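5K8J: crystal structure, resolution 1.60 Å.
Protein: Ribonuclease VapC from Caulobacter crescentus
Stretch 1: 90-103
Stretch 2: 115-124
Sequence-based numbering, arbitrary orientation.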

ATOM      1  N   ARG B  90      23.788  -9.162   1.801  1.00 15.00           N
ATOM      2  CA  ARG B  90      23.262 -10.473   2.177  1.00 13.72           C
ATOM      3  C   ARG B  90      23.441 -10.721   3.681  1.00 12.30           C
ATOM      4  O   ARG B  90      22.537 -11.253   4.350  1.00 13.53           O
ATOM      5  N   ARG B  91      24.587 -10.302   4.222  1.00 13.77           N
ATOM      6  CA  ARG B  91      24.939 -10.548   5.628  1.00 12.99           C
ATOM      7  C   ARG B  91      23.971  -9.871   6.586  1.00 18.22           C
ATOM      8  O   ARG B  91      23.713 -10.391   7.676  1.00 17.21           O
ATOM      9  N   LYS B  92      23.380  -8.746   6.188  1.00 13.01           N
ATOM     10  CA  LYS B  92      22.557  -7.949   7.099  1.00 14.53           C
ATOM     11  C   LYS B  92      21.064  -8.028   6.801  1.00 14.93           C
ATOM     12  O   LYS B  92      20.293  -7.191   7.281  1.00 13.30           O
ATOM     13  N   VAL B  93      20.602  -9.039   6.061  1.00 13.61           N
ATOM     14  CA  VAL B  93      19.177  -9.119   5.761  1.00 11.29           C
ATOM     15  C   VAL B  93      18.340  -9.141   7.039  1.00 10.00           C
ATOM     16  O   VAL B  93      17.363  -8.395   7.165  1.00 11.95           O
ATOM     17  N   VAL B  94      18.655 -10.035   7.983  1.00 12.54           N
ATOM     18  CA  VAL B  94      17.828 -10.147   9.196  1.00 12.85           C
ATOM     19  C   VAL B  94      17.815  -8.826   9.958  1.00 12.34           C
ATOM     20  O   VAL B  94      16.753  -8.343  10.373  1.00 13.42           O
ATOM     21  N   ASP B  95      18.998  -8.247  10.157  1.00 13.56           N
ATOM     22  CA  ASP B  95      19.153  -6.923  10.764  1.00 13.28           C
ATOM     23  C   ASP B  95      18.182  -5.925  10.148  1.00 12.11           C
ATOM     24  O   ASP B  95      17.465  -5.179  10.840  1.00 13.11           O
ATOM     25  N   ARG B  96      18.207  -5.843   8.825  1.00 10.55           N
ATOM     26  CA  ARG B  96      17.396  -4.851   8.139  1.00  9.39           C
ATOM     27  C   ARG B  96      15.896  -5.175   8.175  1.00 11.09           C
ATOM     28  O   ARG B  96      15.053  -4.267   8.183  1.00 11.86           O
HETATM   29  N   MSE B  97      15.519  -6.458   8.230  1.00 10.65           N
HETATM   30  CA  MSE B  97      14.125  -6.837   8.405  1.00 10.16           C
HETATM   31  C   MSE B  97      13.600  -6.335   9.750  1.00  8.26           C
HETATM   32  O   MSE B  97      12.511  -5.777   9.814  1.00 11.46           O
ATOM     33  N   ILE B  98      14.376  -6.564  10.811  1.00 10.51           N
ATOM     34  CA  ILE B  98      13.902  -6.129  12.121  1.00 10.89           C
ATOM     35  C   ILE B  98      13.880  -4.600  12.200  1.00 10.12           C
ATOM     36  O   ILE B  98      12.919  -3.992  12.707  1.00 12.41           O
ATOM     37  N   ALA B  99      14.921  -3.950  11.689  1.00 12.26           N
ATOM     38  CA  ALA B  99      14.909  -2.494  11.639  1.00  9.56           C
ATOM     39  C   ALA B  99      13.730  -1.961  10.834  1.00 13.35           C
ATOM     40  O   ALA B  99      13.133  -0.938  11.191  1.00 11.82           O
ATOM     41  N   ALA B 100      13.373  -2.644   9.739  1.00 10.75           N
ATOM     42  CA  ALA B 100      12.222  -2.248   8.927  1.00 10.37           C
ATOM     43  C   ALA B 100      10.928  -2.276   9.734  1.00 12.45           C
ATOM     44  O   ALA B 100      10.041  -1.440   9.552  1.00 12.25           O
ATOM     45  N   GLN B 101      10.797  -3.240  10.637  1.00 11.69           N
ATOM     46  CA  GLN B 101       9.608  -3.293  11.465  1.00 12.25           C
ATOM     47  C   GLN B 101       9.585  -2.139  12.454  1.00  9.61           C
ATOM     48  O   GLN B 101       8.531  -1.566  12.723  1.00 12.52           O
ATOM     49  N   ALA B 102      10.738  -1.828  13.027  1.00 11.67           N
ATOM     50  CA  ALA B 102      10.834  -0.671  13.906  1.00 10.02           C
ATOM     51  C   ALA B 102      10.454   0.607  13.172  1.00 13.91           C
ATOM     52  O   ALA B 102       9.716   1.449  13.701  1.00 13.71           O
ATOM     53  N   LEU B 103      10.962   0.787  11.957  1.00 12.10           N
ATOM     54  CA  LEU B 103      10.584   1.950  11.161  1.00 11.33           C
ATOM     55  C   LEU B 103       9.091   2.009  10.916  1.00 13.31           C
ATOM     56  O   LEU B 103       8.470   3.063  11.073  1.00 13.64           O
ATOM     57  N   ASP B 115      26.663  -0.346  14.874  1.00 20.16           N
ATOM     58  CA  ASP B 115      27.416  -0.009  13.667  1.00 23.76           C
ATOM     59  C   ASP B 115      26.846  -0.678  12.424  1.00 20.56           C
ATOM     60  O   ASP B 115      27.004  -0.142  11.321  1.00 24.83           O
ATOM     61  N   ASP B 116      26.165  -1.826  12.564  1.00 18.36           N
ATOM     62  CA  ASP B 116      25.589  -2.494  11.411  1.00 17.80           C
ATOM     63  C   ASP B 116      24.273  -1.861  10.949  1.00 18.20           C
ATOM     64  O   ASP B 116      23.658  -2.362   9.998  1.00 20.15           O
ATOM     65  N   PHE B 117      23.816  -0.809  11.630  1.00 17.33           N
ATOM     66  CA  PHE B 117      22.552  -0.155  11.334  1.00 13.56           C
ATOM     67  C   PHE B 117      22.746   1.309  10.951  1.00 15.13           C
ATOM     68  O   PHE B 117      21.748   2.016  10.702  1.00 19.64           O
ATOM     69  N   ARG B 118      23.991   1.758  10.821  1.00 17.09           N
ATOM     70  CA  ARG B 118      24.314   3.143  10.546  1.00 21.68           C
ATOM     71  C   ARG B 118      23.886   3.566   9.149  1.00 22.26           C
ATOM     72  O   ARG B 118      23.763   4.766   8.890  1.00 23.06           O
ATOM     73  N   ASP B 119      23.663   2.613   8.253  1.00 18.68           N
ATOM     74  CA  ASP B 119      23.321   2.900   6.871  1.00 18.12           C
ATOM     75  C   ASP B 119      21.825   2.891   6.622  1.00 18.62           C
ATOM     76  O   ASP B 119      21.412   2.880   5.462  1.00 20.02           O
ATOM     77  N   ILE B 120      21.000   2.895   7.669  1.00 16.34           N
ATOM     78  CA  ILE B 120      19.550   2.849   7.520  1.00 12.92           C
ATOM     79  C   ILE B 120      18.968   4.231   7.783  1.00 18.16           C
ATOM     80  O   ILE B 120      18.890   4.666   8.945  1.00 15.09           O
ATOM     81  N   PRO B 121      18.560   4.964   6.755  1.00 17.42           N
ATOM     82  CA  PRO B 121      18.036   6.311   6.999  1.00 17.73           C
ATOM     83  C   PRO B 121      16.754   6.267   7.803  1.00 12.87           C
ATOM     84  O   PRO B 121      15.874   5.449   7.551  1.00 15.47           O
ATOM     85  N   GLY B 122      16.634   7.204   8.749  1.00 15.67           N
ATOM     86  CA  GLY B 122      15.404   7.389   9.464  1.00 16.14           C
ATOM     87  C   GLY B 122      15.261   6.553  10.712  1.00 16.13           C
ATOM     88  O   GLY B 122      14.286   6.734  11.446  1.00 15.49           O
ATOM     89  N   LEU B 123      16.182   5.640  10.965  1.00 12.73           N
ATOM     90  CA  LEU B 123      16.042   4.724  12.085  1.00 12.46           C
ATOM     91  C   LEU B 123      16.502   5.401  13.374  1.00 15.45           C
ATOM     92  O   LEU B 123      17.594   5.983  13.424  1.00 15.88           O
ATOM     93  N   SER B 124      15.671   5.346  14.411  1.00 12.98           N
ATOM     94  CA  SER B 124      16.094   5.772  15.746  1.00 13.64           C
ATOM     95  C   SER B 124      16.723   4.583  16.445  1.00 13.71           C
ATOM     96  O   SER B 124      16.130   3.509  16.475  1.00 12.86           O
TER

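Packing between the helix containing residues 93-103 and stretch 115-124 is polar near Lys-92 and apolar farther along. Lys-92, at the N-cap position, points toward the second stretch; its m, t, m, t chain spends the ammonium fully: NZ donates to Asp-119 OD2 (2.9 Å, a salt bridge), to the backbone O of Asp-116 (3.2 Å) and to water 1 (NZ to water O, 2.8 Å). Arg-96 (m, t, t) leaves sideways, but its end reaches over, and NH2 bonds the same Asp-119 OD2 at 2.9 Å, so one carboxylate oxygen serves two cations. Water 2 accepts from Arg-96 NE (2.9 Å to its O) and donates to Asp-119 OD1 (2.6 Å) and Asp-116 O (2.8 Å), satisfying the other oxygen of Asp-119, a p rotamer; Arg-96 NH1 is bonded elsewhere in the structure. Arg-91 (t, t, p) makes a salt bridge to Asp-116 (m) through two weak hydrogen bonds, Arg-91 NH1 to Asp-116 OD2 3.3 Å and Arg-91 NH2 to Asp-116 OD1 3.4 Å. Water 1 also donates to Asp-116 OD1 (3.0 Å). Phe-117 (m) turns its ring edge to Asp-95 O (CE2 to O, 3.4 Å) and to Ala-99 CB. That methyl also meets Ile-120 CD1 (3.7 Å) and Leu-123 CD2 (4.1 Å). Leu-103 (m, t) closes the apolar end, CD1 lying 3.8 Å from Ile-120 CG2.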

ATOM      1  CB  ARG B  90      23.969 -11.575   1.370  1.00 19.45           C
ATOM      2  CG  ARG B  90      23.293 -12.960   1.540  1.00 21.64           C
ATOM      3  CD  ARG B  90      24.169 -14.106   0.930  1.00 29.09           C
ATOM      4  NE  ARG B  90      25.505 -14.057   1.508  1.00 35.60           N
ATOM      5  CZ  ARG B  90      25.790 -14.354   2.774  1.00 54.63           C
ATOM      6  NH1 ARG B  90      27.033 -14.235   3.214  1.00 67.91           N
ATOM      7  NH2 ARG B  90      24.843 -14.781   3.605  1.00 51.83           N
ATOM      8  CB  ARG B  91      26.360 -10.071   5.912  1.00 16.48           C
ATOM      9  CG  ARG B  91      26.771 -10.205   7.357  1.00 32.91           C
ATOM     10  CD  ARG B  91      28.225  -9.744   7.559  1.00 42.08           C
ATOM     11  NE  ARG B  91      28.366  -8.301   7.379  1.00 40.78           N
ATOM     12  CZ  ARG B  91      28.059  -7.398   8.307  1.00 43.81           C
ATOM     13  NH1 ARG B  91      27.582  -7.784   9.488  1.00 40.72           N
ATOM     14  NH2 ARG B  91      28.213  -6.107   8.048  1.00 46.18           N
ATOM     15  CB  LYS B  92      23.044  -6.496   7.085  1.00 15.94           C
ATOM     16  CG  LYS B  92      24.503  -6.331   7.509  1.00 15.57           C
ATOM     17  CD  LYS B  92      24.798  -4.904   7.970  1.00 19.59           C
ATOM     18  CE  LYS B  92      24.889  -3.973   6.796  1.00 20.32           C
ATOM     19  NZ  LYS B  92      25.267  -2.595   7.277  1.00 22.76           N
ATOM     20  CB  VAL B  93      18.859 -10.328   4.852  1.00 11.18           C
ATOM     21  CG1 VAL B  93      17.365 -10.503   4.708  1.00 13.26           C
ATOM     22  CG2 VAL B  93      19.525 -10.164   3.492  1.00 14.62           C
ATOM     23  CB  VAL B  94      18.328 -11.286  10.103  1.00 14.67           C
ATOM     24  CG1 VAL B  94      17.624 -11.204  11.456  1.00 15.01           C
ATOM     25  CG2 VAL B  94      18.043 -12.626   9.457  1.00 16.52           C
ATOM     26  CB  ASP B  95      20.576  -6.378  10.515  1.00 16.67           C
ATOM     27  CG  ASP B  95      21.660  -6.970  11.398  1.00 19.47           C
ATOM     28  OD1 ASP B  95      21.371  -7.571  12.447  1.00 18.12           O
ATOM     29  OD2 ASP B  95      22.863  -6.727  11.041  1.00 21.40           O
ATOM     30  CB  ARG B  96      17.934  -4.718   6.712  1.00 12.68           C
ATOM     31  CG  ARG B  96      19.274  -4.023   6.655  1.00 13.74           C
ATOM     32  CD  ARG B  96      19.917  -4.213   5.306  1.00 14.19           C
ATOM     33  NE  ARG B  96      21.110  -3.387   5.189  1.00 13.57           N
ATOM     34  CZ  ARG B  96      21.733  -3.163   4.035  1.00 14.02           C
ATOM     35  NH1 ARG B  96      21.261  -3.713   2.943  1.00 14.47           N
ATOM     36  NH2 ARG B  96      22.802  -2.370   3.961  1.00 14.79           N
HETATM   37  CB  MSE B  97      13.960  -8.361   8.305  1.00 10.62           C
HETATM   38  CG  MSE B  97      14.114  -8.900   6.888  1.00  9.57           C
HETATM   39 SE   MSE B  97      13.932 -10.860   6.890  0.87 15.86          SE
HETATM   40  CE  MSE B  97      12.086 -10.970   7.120  1.00 16.72           C
ATOM     41  CB  ILE B  98      14.750  -6.768  13.231  1.00 12.56           C
ATOM     42  CG1 ILE B  98      14.685  -8.301  13.107  1.00 13.15           C
ATOM     43  CG2 ILE B  98      14.219  -6.291  14.600  1.00 12.52           C
ATOM     44  CD1 ILE B  98      15.566  -9.037  14.066  1.00 16.68           C
ATOM     45  CB  ALA B  99      16.224  -1.983  11.045  1.00 11.59           C
ATOM     46  CB  ALA B 100      12.117  -3.175   7.706  1.00 13.81           C
ATOM     47  CB  GLN B 101       9.585  -4.605  12.222  1.00 11.70           C
ATOM     48  CG  GLN B 101       9.431  -5.794  11.302  1.00 10.10           C
ATOM     49  CD  GLN B 101       9.478  -7.080  12.077  1.00 13.46           C
ATOM     50  OE1 GLN B 101      10.548  -7.551  12.402  1.00 14.36           O
ATOM     51  NE2 GLN B 101       8.314  -7.664  12.372  1.00 14.90           N
ATOM     52  CB  ALA B 102      12.260  -0.587  14.451  1.00 11.70           C
ATOM     53  CB  LEU B 103      11.325   1.941   9.827  1.00 13.47           C
ATOM     54  CG  LEU B 103      12.823   2.258   9.933  1.00 13.25           C
ATOM     55  CD1 LEU B 103      13.607   1.718   8.748  1.00 18.58           C
ATOM     56  CD2 LEU B 103      13.013   3.734  10.007  1.00 15.74           C
ATOM     57  CB  ASP B 115      28.884  -0.392  13.847  1.00 35.52           C
ATOM     58  CG  ASP B 115      29.632   0.598  14.712  1.00 50.49           C
ATOM     59  OD1 ASP B 115      29.155   1.748  14.857  1.00 52.62           O
ATOM     60  OD2 ASP B 115      30.695   0.226  15.245  1.00 58.89           O
ATOM     61  CB  ASP B 116      25.334  -3.970  11.707  1.00 21.92           C
ATOM     62  CG  ASP B 116      26.589  -4.824  11.531  1.00 30.39           C
ATOM     63  OD1 ASP B 116      27.527  -4.365  10.836  1.00 26.88           O
ATOM     64  OD2 ASP B 116      26.640  -5.937  12.099  1.00 29.99           O
ATOM     65  CB  PHE B 117      21.596  -0.266  12.532  1.00 13.90           C
ATOM     66  CG  PHE B 117      21.254  -1.677  12.892  1.00 13.94           C
ATOM     67  CD1 PHE B 117      22.101  -2.427  13.687  1.00 14.71           C
ATOM     68  CD2 PHE B 117      20.102  -2.264  12.413  1.00 14.76           C
ATOM     69  CE1 PHE B 117      21.803  -3.760  13.980  1.00 15.22           C
ATOM     70  CE2 PHE B 117      19.799  -3.570  12.707  1.00 15.89           C
ATOM     71  CZ  PHE B 117      20.640  -4.315  13.512  1.00 17.16           C
ATOM     72  CB  ARG B 118      25.830   3.336  10.719  1.00 33.56           C
ATOM     73  CG  ARG B 118      26.328   4.765  10.577  1.00 67.02           C
ATOM     74  CD  ARG B 118      27.858   4.813  10.511  1.00 77.51           C
ATOM     75  NE  ARG B 118      28.357   6.153  10.188  1.00 77.90           N
ATOM     76  CZ  ARG B 118      29.233   6.846  10.917  1.00 84.93           C
ATOM     77  NH1 ARG B 118      29.744   6.342  12.034  1.00 87.88           N
ATOM     78  NH2 ARG B 118      29.612   8.058  10.516  1.00 85.41           N
ATOM     79  CB  ASP B 119      24.021   1.906   5.925  1.00 18.31           C
ATOM     80  CG  ASP B 119      23.663   0.461   6.210  1.00 21.51           C
ATOM     81  OD1 ASP B 119      22.822   0.226   7.097  1.00 21.72           O
ATOM     82  OD2 ASP B 119      24.239  -0.449   5.547  1.00 20.93           O
ATOM     83  CB  ILE B 120      18.935   1.806   8.461  1.00 12.41           C
ATOM     84  CG1 ILE B 120      19.493   0.412   8.119  1.00 15.38           C
ATOM     85  CG2 ILE B 120      17.420   1.818   8.383  1.00 15.69           C
ATOM     86  CD1 ILE B 120      19.067  -0.641   9.069  1.00 13.66           C
ATOM     87  CB  PRO B 121      17.773   6.860   5.587  1.00 21.86           C
ATOM     88  CG  PRO B 121      18.623   6.023   4.673  1.00 20.95           C
ATOM     89  CD  PRO B 121      18.646   4.652   5.315  1.00 21.19           C
ATOM     90  CB  LEU B 123      16.888   3.484  11.848  1.00 13.37           C
ATOM     91  CG  LEU B 123      16.823   2.398  12.911  1.00 11.57           C
ATOM     92  CD1 LEU B 123      15.483   1.712  12.946  1.00 12.82           C
ATOM     93  CD2 LEU B 123      17.912   1.392  12.677  1.00 16.10           C
ATOM     94  CB  SER B 124      14.918   6.289  16.573  1.00 17.55           C
ATOM     95  OG  SER B 124      14.511   7.552  16.056  1.00 20.74           O
TER
HETATM   96  O   HOH W   1      27.901  -2.785   8.293  1.00 30.05           O
HETATM   97  O   HOH W   2      22.138  -2.243   7.594  1.00 16.57           O